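Local structure of Alpha/beta hydrolase (Pectobacterium atrosepticum SCRI1043, 3BDV) at residues A88-V91 / V92-Q96; P137-F141 / T142-Y146. The protein is of uncharacterised biological role but has the alpha/beta-hydrolase fold and probably acts as a hydrolase, and it binds calcium ions in the crystal. All blocks are in the same frame, centred on the assembly; numbering follows the deposited sequence. Where two conformers were deposited one is given.

Interaction 1. Residues A88-V91 / V92-Q96; sequences ACHV and VQQGQ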
loop_
_atom_site.group_PDB
_atom_site.type_symbol
_atom_site.label_atom_id
_atom_site.label_comp_id
_atom_site.label_asym_id
_atom_site.label_seq_id
_atom_site.Cartn_x
_atom_site.Cartn_y
_atom_site.Cartn_z
ATOM N N ALA A 88 4.024 2.887 5.739
ATOM C CA ALA A 88 4.566 1.614 5.270
ATOM C C ALA A 88 6.041 1.855 4.938
ATOM O O ALA A 88 6.906 1.073 5.331
ATOM C CB ALA A 88 3.818 1.078 4.030
ATOM N N CYS A 89 6.315 2.955 4.239
ATOM C CA CYS A 89 7.676 3.294 3.873
ATOM C C CYS A 89 8.542 3.477 5.124
ATOM O O CYS A 89 9.621 2.947 5.204
ATOM C CB CYS A 89 7.655 4.545 3.023
ATOM S SG CYS A 89 9.229 5.202 2.596
ATOM N N HIS A 90 8.040 4.226 6.096
ATOM C CA HIS A 90 8.815 4.550 7.250
ATOM C C HIS A 90 9.138 3.271 8.048
ATOM O O HIS A 90 10.253 3.057 8.503
ATOM C CB HIS A 90 8.054 5.570 8.096
ATOM C CG HIS A 90 8.736 5.933 9.380
ATOM N ND1 HIS A 90 9.664 6.954 9.479
ATOM C CD2 HIS A 90 8.604 5.429 10.634
ATOM C CE1 HIS A 90 10.057 7.063 10.727
ATOM N NE2 HIS A 90 9.439 6.148 11.447
ATOM N N VAL A 91 8.164 2.393 8.189
ATOM C CA VAL A 91 8.392 1.161 8.962
ATOM C C VAL A 91 9.484 0.300 8.333
ATOM O O VAL A 91 10.351 -0.190 9.032
ATOM C CB VAL A 91 7.102 0.355 9.126
ATOM C CG1 VAL A 91 7.394 -1.088 9.506
ATOM C CG2 VAL A 91 6.241 1.024 10.151
ATOM N N VAL A 92 9.469 0.160 7.021
ATOM C CA VAL A 92 10.522 -0.569 6.293
ATOM C C VAL A 92 11.877 0.123 6.479
ATOM O O VAL A 92 12.893 -0.535 6.804
ATOM C CB VAL A 92 10.177 -0.706 4.783
ATOM C CG1 VAL A 92 11.390 -1.277 4.023
ATOM C CG2 VAL A 92 8.960 -1.615 4.601
ATOM N N GLN A 93 11.882 1.446 6.375
ATOM C CA GLN A 93 13.112 2.226 6.520
ATOM C C GLN A 93 13.717 2.154 7.918
ATOM O O GLN A 93 14.926 2.272 8.078
ATOM C CB GLN A 93 12.906 3.691 6.097
ATOM C CG GLN A 93 12.727 3.853 4.571
ATOM C CD GLN A 93 12.626 5.284 4.117
ATOM O OE1 GLN A 93 12.141 6.158 4.864
ATOM N NE2 GLN A 93 13.045 5.539 2.852
ATOM N N GLN A 94 12.886 1.944 8.926
ATOM C CA GLN A 94 13.373 1.857 10.294
ATOM C C GLN A 94 13.796 0.446 10.623
ATOM O O GLN A 94 14.275 0.200 11.730
ATOM C CB GLN A 94 12.305 2.370 11.260
ATOM C CG GLN A 94 11.916 3.813 11.015
ATOM C CD GLN A 94 13.105 4.734 10.992
ATOM O OE1 GLN A 94 13.282 5.557 10.080
ATOM N NE2 GLN A 94 13.941 4.596 11.984
ATOM N N GLY A 95 13.661 -0.484 9.673
ATOM C CA GLY A 95 14.282 -1.833 9.795
ATOM C C GLY A 95 13.410 -2.983 10.277
ATOM O O GLY A 95 13.923 -4.050 10.642
ATOM N N GLN A 96 12.102 -2.774 10.297
ATOM C CA GLN A 96 11.097 -3.802 10.609
ATOM C C GLN A 96 11.266 -5.101 9.810
ATOM O O GLN A 96 11.319 -5.077 8.577
ATOM C CB GLN A 96 9.712 -3.242 10.262
ATOM C CG GLN A 96 8.583 -4.174 10.583
ATOM C CD GLN A 96 8.497 -4.419 12.063
ATOM O OE1 GLN A 96 8.503 -5.560 12.514
ATOM N NE2 GLN A 96 8.455 -3.339 12.832
#
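Ala88 O receives the N-H of Val92 at 3.2 Å, a bond of the last regular turn of helix 83-93. Small and apolar, Ala88 suits a buried face, its side chain against Leu104. Cys89 O takes Gln93 N at 3.0 Å; the extended Gln93 chain runs past Cys89 SG, 3.7 Å from Gln93 CD, and its NE2 donates to Gln120 O. His90 O binds Gln94 N at 2.9 Å. With CG anti to the backbone N (chi1 177°), the His90 imidazole takes Gln94 CG over one face, offset toward the rim, in a CH-pi contact 3.7 Å from the centroid; ring and amide planes are 24° apart. His90 ND1 meanwhile bonds to Arg118 O. At Val91, CG1 packs alongside Gln96 CB at 3.3 Å, and O receives a weak bond from Gln96 N at 3.4 Å. Together with Gly95 N to Val92 O at 3.0 Å, this bond makes a Schellman motif, with Gly95 at positive phi (98°), a backbone conformation that glycine adopts easily. The chemistry is thus that of a helix C-terminus: the last carbonyls accept backbone N-H groups of the turn, while the side chains add one CH-pi contact and the Val91-Gln96 packing.

Interaction 2. Residues P137-F141 / T142-Y146; sequences PLMSF and TRAQY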
loop_
_atom_site.group_PDB
_atom_site.type_symbol
_atom_site.label_atom_id
_atom_site.label_comp_id
_atom_site.label_asym_id
_atom_site.label_seq_id
_atom_site.Cartn_x
_atom_site.Cartn_y
_atom_site.Cartn_z
ATOM N N PRO A 137 -4.132 15.478 -5.461
ATOM C CA PRO A 137 -3.777 16.726 -4.753
ATOM C C PRO A 137 -2.591 16.647 -3.815
ATOM O O PRO A 137 -1.986 17.684 -3.524
ATOM C CB PRO A 137 -5.066 17.057 -3.997
ATOM C CG PRO A 137 -6.132 16.535 -4.912
ATOM C CD PRO A 137 -5.583 15.198 -5.315
ATOM N N LEU A 138 -2.274 15.461 -3.327
ATOM C CA LEU A 138 -1.235 15.354 -2.305
ATOM C C LEU A 138 0.114 14.958 -2.859
ATOM O O LEU A 138 1.072 14.988 -2.114
ATOM C CB LEU A 138 -1.655 14.386 -1.186
ATOM C CG LEU A 138 -2.933 14.794 -0.464
ATOM C CD1 LEU A 138 -3.178 13.996 0.793
ATOM C CD2 LEU A 138 -2.902 16.333 -0.242
HETATM N N MSE A 139 0.220 14.647 -4.151
HETATM C CA MSE A 139 1.497 14.263 -4.742
HETATM C C MSE A 139 1.530 14.515 -6.237
HETATM O O MSE A 139 0.728 13.959 -6.975
HETATM C CB MSE A 139 1.801 12.780 -4.421
HETATM C CG MSE A 139 3.104 12.236 -4.992
HETATM SE SE MSE A 139 4.697 12.801 -4.123
HETATM C CE MSE A 139 4.942 11.320 -2.837
ATOM N N SER A 140 2.425 15.392 -6.690
ATOM C CA SER A 140 2.537 15.630 -8.152
ATOM C C SER A 140 3.160 14.402 -8.772
ATOM O O SER A 140 3.915 13.670 -8.116
ATOM C CB SER A 140 3.400 16.851 -8.522
ATOM O OG SER A 140 4.760 16.691 -8.190
ATOM N N PHE A 141 2.867 14.175 -10.041
ATOM C CA PHE A 141 3.465 13.024 -10.715
ATOM C C PHE A 141 4.991 13.084 -10.772
ATOM O O PHE A 141 5.678 12.073 -10.567
ATOM C CB PHE A 141 2.881 12.847 -12.116
ATOM C CG PHE A 141 3.366 11.606 -12.776
ATOM C CD1 PHE A 141 2.856 10.387 -12.392
ATOM C CD2 PHE A 141 4.379 11.650 -13.720
ATOM C CE1 PHE A 141 3.331 9.197 -12.970
ATOM C CE2 PHE A 141 4.868 10.487 -14.293
ATOM C CZ PHE A 141 4.348 9.262 -13.916
ATOM N N THR A 142 5.559 14.263 -11.010
ATOM C CA THR A 142 7.011 14.339 -11.129
ATOM C C THR A 142 7.651 14.051 -9.779
ATOM O O THR A 142 8.706 13.428 -9.734
ATOM C CB THR A 142 7.488 15.641 -11.811
ATOM O OG1 THR A 142 7.063 16.752 -11.052
ATOM C CG2 THR A 142 6.896 15.748 -13.221
ATOM N N ARG A 143 6.997 14.446 -8.685
ATOM C CA ARG A 143 7.522 14.125 -7.366
ATOM C C ARG A 143 7.346 12.665 -7.028
ATOM O O ARG A 143 8.185 12.096 -6.311
ATOM C CB ARG A 143 6.920 15.004 -6.261
ATOM C CG ARG A 143 7.442 16.398 -6.288
ATOM C CD ARG A 143 8.885 16.522 -5.908
ATOM N NE ARG A 143 9.087 16.252 -4.491
ATOM C CZ ARG A 143 10.242 16.340 -3.857
ATOM N NH1 ARG A 143 11.333 16.611 -4.516
ATOM N NH2 ARG A 143 10.292 16.122 -2.536
ATOM N N ALA A 144 6.257 12.066 -7.499
ATOM C CA ALA A 144 6.087 10.598 -7.387
ATOM C C ALA A 144 7.264 9.895 -8.061
ATOM O O ALA A 144 7.869 8.973 -7.457
ATOM C CB ALA A 144 4.764 10.121 -8.012
ATOM N N GLN A 145 7.659 10.381 -9.246
ATOM C CA GLN A 145 8.847 9.850 -9.911
ATOM C C GLN A 145 10.125 9.992 -9.100
ATOM O O GLN A 145 10.947 9.054 -9.035
ATOM C CB GLN A 145 9.032 10.480 -11.246
ATOM C CG GLN A 145 7.948 10.086 -12.249
ATOM C CD GLN A 145 8.200 10.716 -13.592
ATOM O OE1 GLN A 145 8.072 11.941 -13.766
ATOM N NE2 GLN A 145 8.592 9.883 -14.561
ATOM N N TYR A 146 10.290 11.167 -8.496
ATOM C CA TYR A 146 11.444 11.439 -7.591
ATOM C C TYR A 146 11.480 10.438 -6.446
ATOM O O TYR A 146 12.525 9.807 -6.135
ATOM C CB TYR A 146 11.355 12.881 -7.024
ATOM C CG TYR A 146 12.295 13.131 -5.872
ATOM C CD1 TYR A 146 13.639 13.418 -6.094
ATOM C CD2 TYR A 146 11.847 13.061 -4.547
ATOM C CE1 TYR A 146 14.489 13.633 -5.049
ATOM C CE2 TYR A 146 12.705 13.258 -3.477
ATOM C CZ TYR A 146 14.019 13.529 -3.734
ATOM O OH TYR A 146 14.841 13.717 -2.658
#
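Ser140 OG accepts a hydrogen bond from Arg143 N at 3.2 Å, capping the start of helix 141-151. Its chi1 of 66° tucks OG between the backbone N and the carbonyl carbon of its own residue, and from there the hydroxyl also lies against Arg143 CG. A serine suits this position because its oxygen sits on a short stem, near enough to take an amide N-H that has no carbonyl one turn earlier. The backbone takes over at once: Ala144 N bonds to Ser140 O at 2.9 Å, and Gln145 N to Phe141 O at 2.9 Å.

Around this N-cap the side chains close in. The Phe141 ring meets the Gln145 amide obliquely, Phe141 CE2 coming within 3.4 Å of Gln145 CD; the ring and amide planes are 34° apart. In Met139, present as selenomethionine, CG lies anti to the backbone N and meets Ala144 CB at 4.0 Å, and the bend at chi2 brings Met139 SE to Arg143 CB at 3.8 Å. The methyl of Ala144 is small enough for this inner face.

The segment 137-141 belongs to the loop after strand 128-132, which in alpha/beta hydrolases usually carries the acid of the catalytic triad, and the cap is where that loop turns into the next helix of the fold. Further out, the Phe141 ring stacks on His134 and touches Leu155 and Asp157, and both Phe141 and Ala144 rest on Ala132. Arg143, whose aliphatic part lies by Ser140, sends NE to a salt bridge with Glu109, while Arg143 NH1 stands 3.6 Å above one face of the Tyr146 ring, offset toward its rim.

In the fold
Interactions 1 and 2 sit at opposite kinds of helix end: 88-96 closes helix 83-93, whereas 137-146 opens helix 141-151. Their centres are 20 Å apart and their nearest atoms about 9 Å apart, without touching. The connection is indirect, through Trp151 at the far end of the second helix, which packs on Cys89 and Gln93. The side chain of Gln93 is also about 9 Å from that of Asp152, a residue that can bind calcium. No calcium sits at Asp152 in this chain; the Arg143 side chain is about 13 Å from a bound calcium ion. Ala88 and Met139 both lie near the probable nucleophile elbow, and Leu138 touches its Ser82.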